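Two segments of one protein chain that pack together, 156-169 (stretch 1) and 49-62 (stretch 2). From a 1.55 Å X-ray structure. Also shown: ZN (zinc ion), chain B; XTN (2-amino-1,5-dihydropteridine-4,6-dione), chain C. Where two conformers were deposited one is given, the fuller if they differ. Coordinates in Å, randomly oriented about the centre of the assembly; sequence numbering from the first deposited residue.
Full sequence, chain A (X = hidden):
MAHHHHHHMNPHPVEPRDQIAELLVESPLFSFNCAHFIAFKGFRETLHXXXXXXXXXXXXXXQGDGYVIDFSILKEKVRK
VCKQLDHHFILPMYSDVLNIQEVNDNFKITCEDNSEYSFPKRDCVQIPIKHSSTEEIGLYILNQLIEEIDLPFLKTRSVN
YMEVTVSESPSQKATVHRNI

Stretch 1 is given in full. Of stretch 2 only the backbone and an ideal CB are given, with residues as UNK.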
# COMPACT_ATOMS: atom_id res chain seq x y z
N THR A 156 25.99 23.07 -4.51
CA THR A 156 27.24 22.41 -4.10
C THR A 156 27.18 20.89 -4.29
O THR A 156 28.20 20.23 -4.50
CB THR A 156 27.69 22.72 -2.62
OG1 THR A 156 26.85 22.06 -1.65
CG2 THR A 156 27.78 24.20 -2.36
N ARG A 157 25.98 20.34 -4.14
CA ARG A 157 25.76 18.89 -4.30
C ARG A 157 25.48 18.44 -5.74
O ARG A 157 25.31 17.27 -6.00
CB ARG A 157 24.60 18.43 -3.40
CG ARG A 157 24.88 18.61 -1.90
CD ARG A 157 26.09 17.81 -1.39
NE ARG A 157 26.01 16.40 -1.73
CZ ARG A 157 26.83 15.46 -1.22
NH1 ARG A 157 27.77 15.78 -0.32
NH2 ARG A 157 26.71 14.22 -1.59
N SER A 158 25.44 19.41 -6.65
CA SER A 158 25.19 19.20 -8.09
C SER A 158 23.72 19.04 -8.46
O SER A 158 23.39 18.68 -9.59
CB SER A 158 26.01 18.08 -8.71
OG SER A 158 25.47 16.81 -8.50
N VAL A 159 22.82 19.29 -7.51
CA VAL A 159 21.40 19.13 -7.77
C VAL A 159 20.97 20.15 -8.81
O VAL A 159 21.28 21.33 -8.68
CB VAL A 159 20.57 19.27 -6.49
CG1 VAL A 159 19.05 19.22 -6.79
CG2 VAL A 159 20.92 18.12 -5.54
N ASN A 160 20.29 19.69 -9.86
CA ASN A 160 19.78 20.59 -10.90
C ASN A 160 18.27 20.53 -11.18
O ASN A 160 17.77 21.16 -12.12
CB ASN A 160 20.56 20.48 -12.19
CG ASN A 160 20.33 19.19 -12.92
OD1 ASN A 160 19.58 18.33 -12.52
ND2 ASN A 160 20.96 19.09 -14.09
N TYR A 161 17.56 19.79 -10.34
CA TYR A 161 16.13 19.59 -10.53
C TYR A 161 15.49 19.24 -9.21
O TYR A 161 15.98 18.37 -8.49
CB TYR A 161 15.92 18.44 -11.50
CG TYR A 161 14.49 18.11 -11.83
CD1 TYR A 161 13.80 18.81 -12.83
CD2 TYR A 161 13.83 17.09 -11.18
CE1 TYR A 161 12.46 18.47 -13.14
CE2 TYR A 161 12.50 16.76 -11.49
CZ TYR A 161 11.85 17.45 -12.48
OH TYR A 161 10.54 17.18 -12.80
N MET A 162 14.39 19.95 -8.89
CA MET A 162 13.63 19.75 -7.65
C MET A 162 12.17 19.64 -8.05
O MET A 162 11.69 20.39 -8.89
CB MET A 162 13.80 20.95 -6.71
CG MET A 162 15.23 21.06 -6.15
SD MET A 162 15.50 19.89 -4.84
CE MET A 162 14.55 20.67 -3.56
N GLU A 163 11.49 18.65 -7.46
CA GLU A 163 10.10 18.36 -7.83
C GLU A 163 9.32 17.90 -6.61
O GLU A 163 9.73 17.01 -5.87
CB GLU A 163 10.09 17.27 -8.90
CG GLU A 163 8.72 16.74 -9.29
CD GLU A 163 8.82 15.43 -10.06
OE1 GLU A 163 9.26 15.47 -11.22
OE2 GLU A 163 8.38 14.41 -9.51
N VAL A 164 8.18 18.54 -6.38
CA VAL A 164 7.27 18.20 -5.31
C VAL A 164 5.95 17.65 -5.85
O VAL A 164 5.39 18.18 -6.82
CB VAL A 164 6.99 19.47 -4.44
CG1 VAL A 164 5.72 19.40 -3.65
CG2 VAL A 164 8.23 19.77 -3.54
N THR A 165 5.47 16.59 -5.20
CA THR A 165 4.14 16.04 -5.41
C THR A 165 3.37 16.25 -4.13
O THR A 165 3.82 15.86 -3.06
CB THR A 165 4.18 14.56 -5.82
OG1 THR A 165 4.93 14.45 -7.04
CG2 THR A 165 2.77 14.04 -6.01
N VAL A 166 2.20 16.87 -4.24
CA VAL A 166 1.26 17.02 -3.10
C VAL A 166 -0.02 16.29 -3.47
O VAL A 166 -0.55 16.36 -4.59
CB VAL A 166 0.95 18.50 -2.83
CG1 VAL A 166 -0.17 18.61 -1.74
CG2 VAL A 166 2.20 19.25 -2.40
N SER A 167 -0.54 15.54 -2.51
CA SER A 167 -1.88 14.95 -2.66
C SER A 167 -2.83 15.42 -1.59
O SER A 167 -2.43 15.50 -0.43
CB SER A 167 -1.75 13.46 -2.66
OG SER A 167 -1.31 12.92 -1.46
N GLU A 168 -4.08 15.77 -1.95
CA GLU A 168 -5.14 15.99 -1.00
C GLU A 168 -5.54 14.63 -0.45
O GLU A 168 -5.84 14.53 0.70
CB GLU A 168 -6.44 16.53 -1.65
CG GLU A 168 -6.67 18.01 -1.76
CD GLU A 168 -8.05 18.29 -2.40
OE1 GLU A 168 -8.68 17.31 -2.87
OE2 GLU A 168 -8.54 19.44 -2.38
N SER A 169 -5.59 13.64 -1.31
CA SER A 169 -5.94 12.26 -0.95
C SER A 169 -5.10 11.43 -1.91
O SER A 169 -4.67 11.95 -2.95
CB SER A 169 -7.44 12.05 -1.11
OG SER A 169 -7.79 11.99 -2.46
N UNK A 49 -11.52 18.90 5.08
CA UNK A 49 -10.10 18.77 5.29
C UNK A 49 -9.58 17.49 4.71
O UNK A 49 -10.32 16.72 4.13
CB UNK A 49 -9.77 18.85 6.78
N UNK A 50 -8.26 17.34 4.85
CA UNK A 50 -7.45 16.28 4.25
C UNK A 50 -6.22 15.99 5.08
O UNK A 50 -5.68 16.87 5.75
CB UNK A 50 -7.04 16.66 2.83
N UNK A 51 -5.72 14.77 4.95
CA UNK A 51 -4.37 14.42 5.29
C UNK A 51 -3.55 14.64 4.04
O UNK A 51 -3.43 13.76 3.19
CB UNK A 51 -4.26 12.98 5.81
N UNK A 52 -3.02 15.84 3.85
CA UNK A 52 -2.18 16.10 2.70
C UNK A 52 -0.86 15.37 2.84
O UNK A 52 -0.31 15.24 3.94
CB UNK A 52 -1.95 17.60 2.53
N UNK A 53 -0.32 14.90 1.73
CA UNK A 53 0.98 14.24 1.72
C UNK A 53 1.91 14.85 0.66
O UNK A 53 1.44 15.26 -0.39
CB UNK A 53 0.80 12.74 1.47
N UNK A 54 3.21 14.93 0.97
CA UNK A 54 4.21 15.55 0.12
C UNK A 54 5.29 14.55 -0.13
O UNK A 54 5.81 13.94 0.80
CB UNK A 54 4.78 16.83 0.74
N UNK A 55 5.69 14.44 -1.40
CA UNK A 55 6.94 13.77 -1.73
C UNK A 55 7.87 14.71 -2.46
O UNK A 55 7.44 15.63 -3.13
CB UNK A 55 6.68 12.52 -2.58
N UNK A 56 9.16 14.45 -2.36
CA UNK A 56 10.19 15.25 -3.03
C UNK A 56 11.06 14.34 -3.87
O UNK A 56 11.53 13.30 -3.40
CB UNK A 56 11.04 16.02 -2.02
N UNK A 57 11.26 14.77 -5.13
CA UNK A 57 12.16 14.13 -6.07
C UNK A 57 13.19 15.16 -6.52
O UNK A 57 12.86 16.34 -6.72
CB UNK A 57 11.40 13.55 -7.26
N UNK A 58 14.41 14.70 -6.70
CA UNK A 58 15.45 15.60 -7.21
C UNK A 58 16.43 14.81 -8.05
O UNK A 58 16.45 13.57 -7.99
CB UNK A 58 16.18 16.31 -6.07
N UNK A 59 17.25 15.51 -8.84
CA UNK A 59 18.27 14.90 -9.69
C UNK A 59 19.59 15.64 -9.51
O UNK A 59 19.62 16.89 -9.39
CB UNK A 59 17.84 14.91 -11.16
N UNK A 60 20.68 14.88 -9.52
CA UNK A 60 22.03 15.47 -9.52
C UNK A 60 23.01 14.36 -9.84
O UNK A 60 22.61 13.23 -10.12
CB UNK A 60 22.37 16.13 -8.18
N UNK A 61 24.29 14.67 -9.80
CA UNK A 61 25.32 13.66 -9.96
C UNK A 61 25.65 13.03 -8.61
O UNK A 61 25.62 13.72 -7.57
CB UNK A 61 26.57 14.27 -10.59
N UNK A 62 25.98 11.75 -8.62
CA UNK A 62 26.46 11.07 -7.41
C UNK A 62 27.82 11.69 -7.06
O UNK A 62 28.72 11.77 -7.95
CB UNK A 62 26.57 9.56 -7.61
ZN ZN B . -10.47 19.48 -0.57
N1 XTN C . -9.03 19.66 -9.07
C2 XTN C . -7.73 20.04 -9.13
N2 XTN C . -7.08 20.10 -10.30
N3 XTN C . -7.06 20.46 -7.95
C4 XTN C . -7.64 20.40 -6.74
O4 XTN C . -6.98 20.74 -5.73
N5 XTN C . -9.65 19.89 -5.53
C6 XTN C . -10.95 19.49 -5.52
O6 XTN C . -11.56 19.43 -4.44
C7 XTN C . -11.61 19.16 -6.74
N8 XTN C . -10.92 19.24 -7.88
C4A XTN C . -8.97 19.96 -6.71
C8A XTN C . -9.63 19.61 -7.88

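Position 49 has nothing of stretch 1 within 5.5 Å of its ideal CB, so little can be inferred; it is Gly 49. At 50, CA-to-CB points toward stretch 1, with the CB 3.2 Å from Glu 168 O. The ideal CB of 50 lies 5.6 Å from ZN, beyond the reach of Cys or Asp, which makes His the natural ligand. His 50 binds it, NE2 to ZN 2.1 Å, while Glu 168 CG packs over one ring face, 3.8 Å from the centroid.

Position 51 points sideways into space free of stretch 1, and many residues would serve; it is Asn 51, whose backbone O accepts a hydrogen bond from a water also bonded to Ser 167 OG. Position 52, sideways too, has Val 166 CG1 4.7 Å from its CB, which favours an apolar or aromatic group. Tyr 52 brings CD1 to 4.0 Å from Val 166 CG1, and its OH donates to a water that in turn donates to Glu 168 OE2.

From 53 to 59 the antiparallel pairing sends side chains alternately to two faces. Position 53 shares a face with Ser 167, whose OG is 3.6 Å from the ideal CB; a small or polar residue fits. Asn 53 CB lies 3.5 Å from Ser 167 OG, and the backbones pair, Asn 53 N donating to Ser 167 O at 3.1 Å and Ser 167 N to Asn 53 O at 2.9 Å. Position 54 sits between Val 164 and Val 166, so a beta-branched or other aliphatic residue is expected: Val 54, with CG2 4.2 Å from Val 166 CG2. Position 55 lies beside Thr 165, where a small polar residue is reasonable; Ser 55 places OG 3.4 Å from Thr 165 CB.

Position 56 returns to the apolar face near Val 164. The ideal CB is 4.9 Å from Val 164 CG2, so Leu, Ile, Val or Met would suit. Leu 56 is long enough for CD1 to come within 3.8 Å of Met 162 CE. At 57, Glu 163 OE2 is 3.9 Å from the ideal CB, and its charge calls for Lys or Arg. Arg 57 forms a salt bridge, NE to OE2 of Glu 163 at 3.1 Å.

Position 58 faces Met 162 SD and Val 159 CG1, an apolar setting for Leu, Ile, Val or Met; Leu 58 has CB 3.8 Å from that SD. Position 59 is beside Tyr 161, whose ring invites a flat or cationic partner. Arg 59 lays its guanidinium on the ring, planes at 6°, CZ 3.9 Å from the centroid.

At 60 the ideal CB would lie 3.1 Å from Ser 158 O and 3.2 Å from Val 159 CA, too tight for comfort; Gly 60 relieves it. Position 61 points sideways, near Ser 158 OG, and tolerates polar residues; Asn 61 donates its backbone N to that OG at 2.8 Å. Position 62 points away, unconstrained by stretch 1: Ile 62.

Stretch 2, residues 49-62: GHNYNVSLRLRGNI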
# COMPACT_ATOMS: atom_id res chain seq x y z
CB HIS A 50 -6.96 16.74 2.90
CG HIS A 50 -8.04 17.07 1.92
ND1 HIS A 50 -8.91 16.13 1.43
CD2 HIS A 50 -8.41 18.25 1.37
CE1 HIS A 50 -9.77 16.72 0.61
NE2 HIS A 50 -9.48 18.01 0.55
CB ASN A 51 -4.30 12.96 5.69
CG ASN A 51 -5.19 12.60 6.85
OD1 ASN A 51 -5.30 13.36 7.81
ND2 ASN A 51 -5.86 11.44 6.75
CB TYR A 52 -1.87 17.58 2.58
CG TYR A 52 -3.01 18.49 2.12
CD1 TYR A 52 -3.22 18.74 0.78
CD2 TYR A 52 -3.88 19.08 3.03
CE1 TYR A 52 -4.23 19.63 0.33
CE2 TYR A 52 -4.89 19.92 2.59
CZ TYR A 52 -5.09 20.18 1.26
OH TYR A 52 -6.12 21.02 0.91
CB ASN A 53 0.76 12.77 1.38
CG ASN A 53 2.00 11.98 1.54
OD1 ASN A 53 2.68 11.68 0.55
ND2 ASN A 53 2.37 11.74 2.77
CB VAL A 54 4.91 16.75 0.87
CG1 VAL A 54 6.11 17.27 0.05
CG2 VAL A 54 3.94 17.82 1.13
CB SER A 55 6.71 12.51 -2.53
OG SER A 55 6.20 12.81 -3.79
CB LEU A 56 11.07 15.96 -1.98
CG LEU A 56 12.34 16.65 -2.47
CD1 LEU A 56 12.01 17.86 -3.34
CD2 LEU A 56 13.19 17.05 -1.25
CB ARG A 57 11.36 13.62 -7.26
CG ARG A 57 12.11 12.93 -8.38
CD ARG A 57 11.06 12.32 -9.36
NE ARG A 57 9.84 11.84 -8.66
CZ ARG A 57 9.32 10.61 -8.71
NH1 ARG A 57 9.84 9.65 -9.45
NH2 ARG A 57 8.22 10.35 -8.02
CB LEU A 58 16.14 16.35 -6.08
CG LEU A 58 16.85 15.58 -4.94
CD1 LEU A 58 18.18 15.00 -5.39
CD2 LEU A 58 17.09 16.53 -3.77
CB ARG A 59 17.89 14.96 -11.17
CG ARG A 59 16.60 14.22 -11.48
CD ARG A 59 16.09 14.50 -12.84
NE ARG A 59 14.78 13.90 -13.04
CZ ARG A 59 13.87 14.37 -13.89
NH1 ARG A 59 14.13 15.44 -14.62
NH2 ARG A 59 12.71 13.75 -14.00
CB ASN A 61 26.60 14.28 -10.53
CG ASN A 61 26.39 14.89 -11.89
OD1 ASN A 61 25.64 14.38 -12.70
ND2 ASN A 61 27.10 15.98 -12.16
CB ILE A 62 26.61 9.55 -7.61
CG1 ILE A 62 25.28 8.95 -8.06
CG2 ILE A 62 27.10 8.85 -6.34
CD1 ILE A 62 25.39 7.53 -8.60
O HOH W 1 -3.08 12.48 0.70
O HOH W 2 -6.24 21.21 -1.79
O HOH W 3 -11.40 17.87 -1.71
O HOH W 4 -11.27 20.56 -2.12
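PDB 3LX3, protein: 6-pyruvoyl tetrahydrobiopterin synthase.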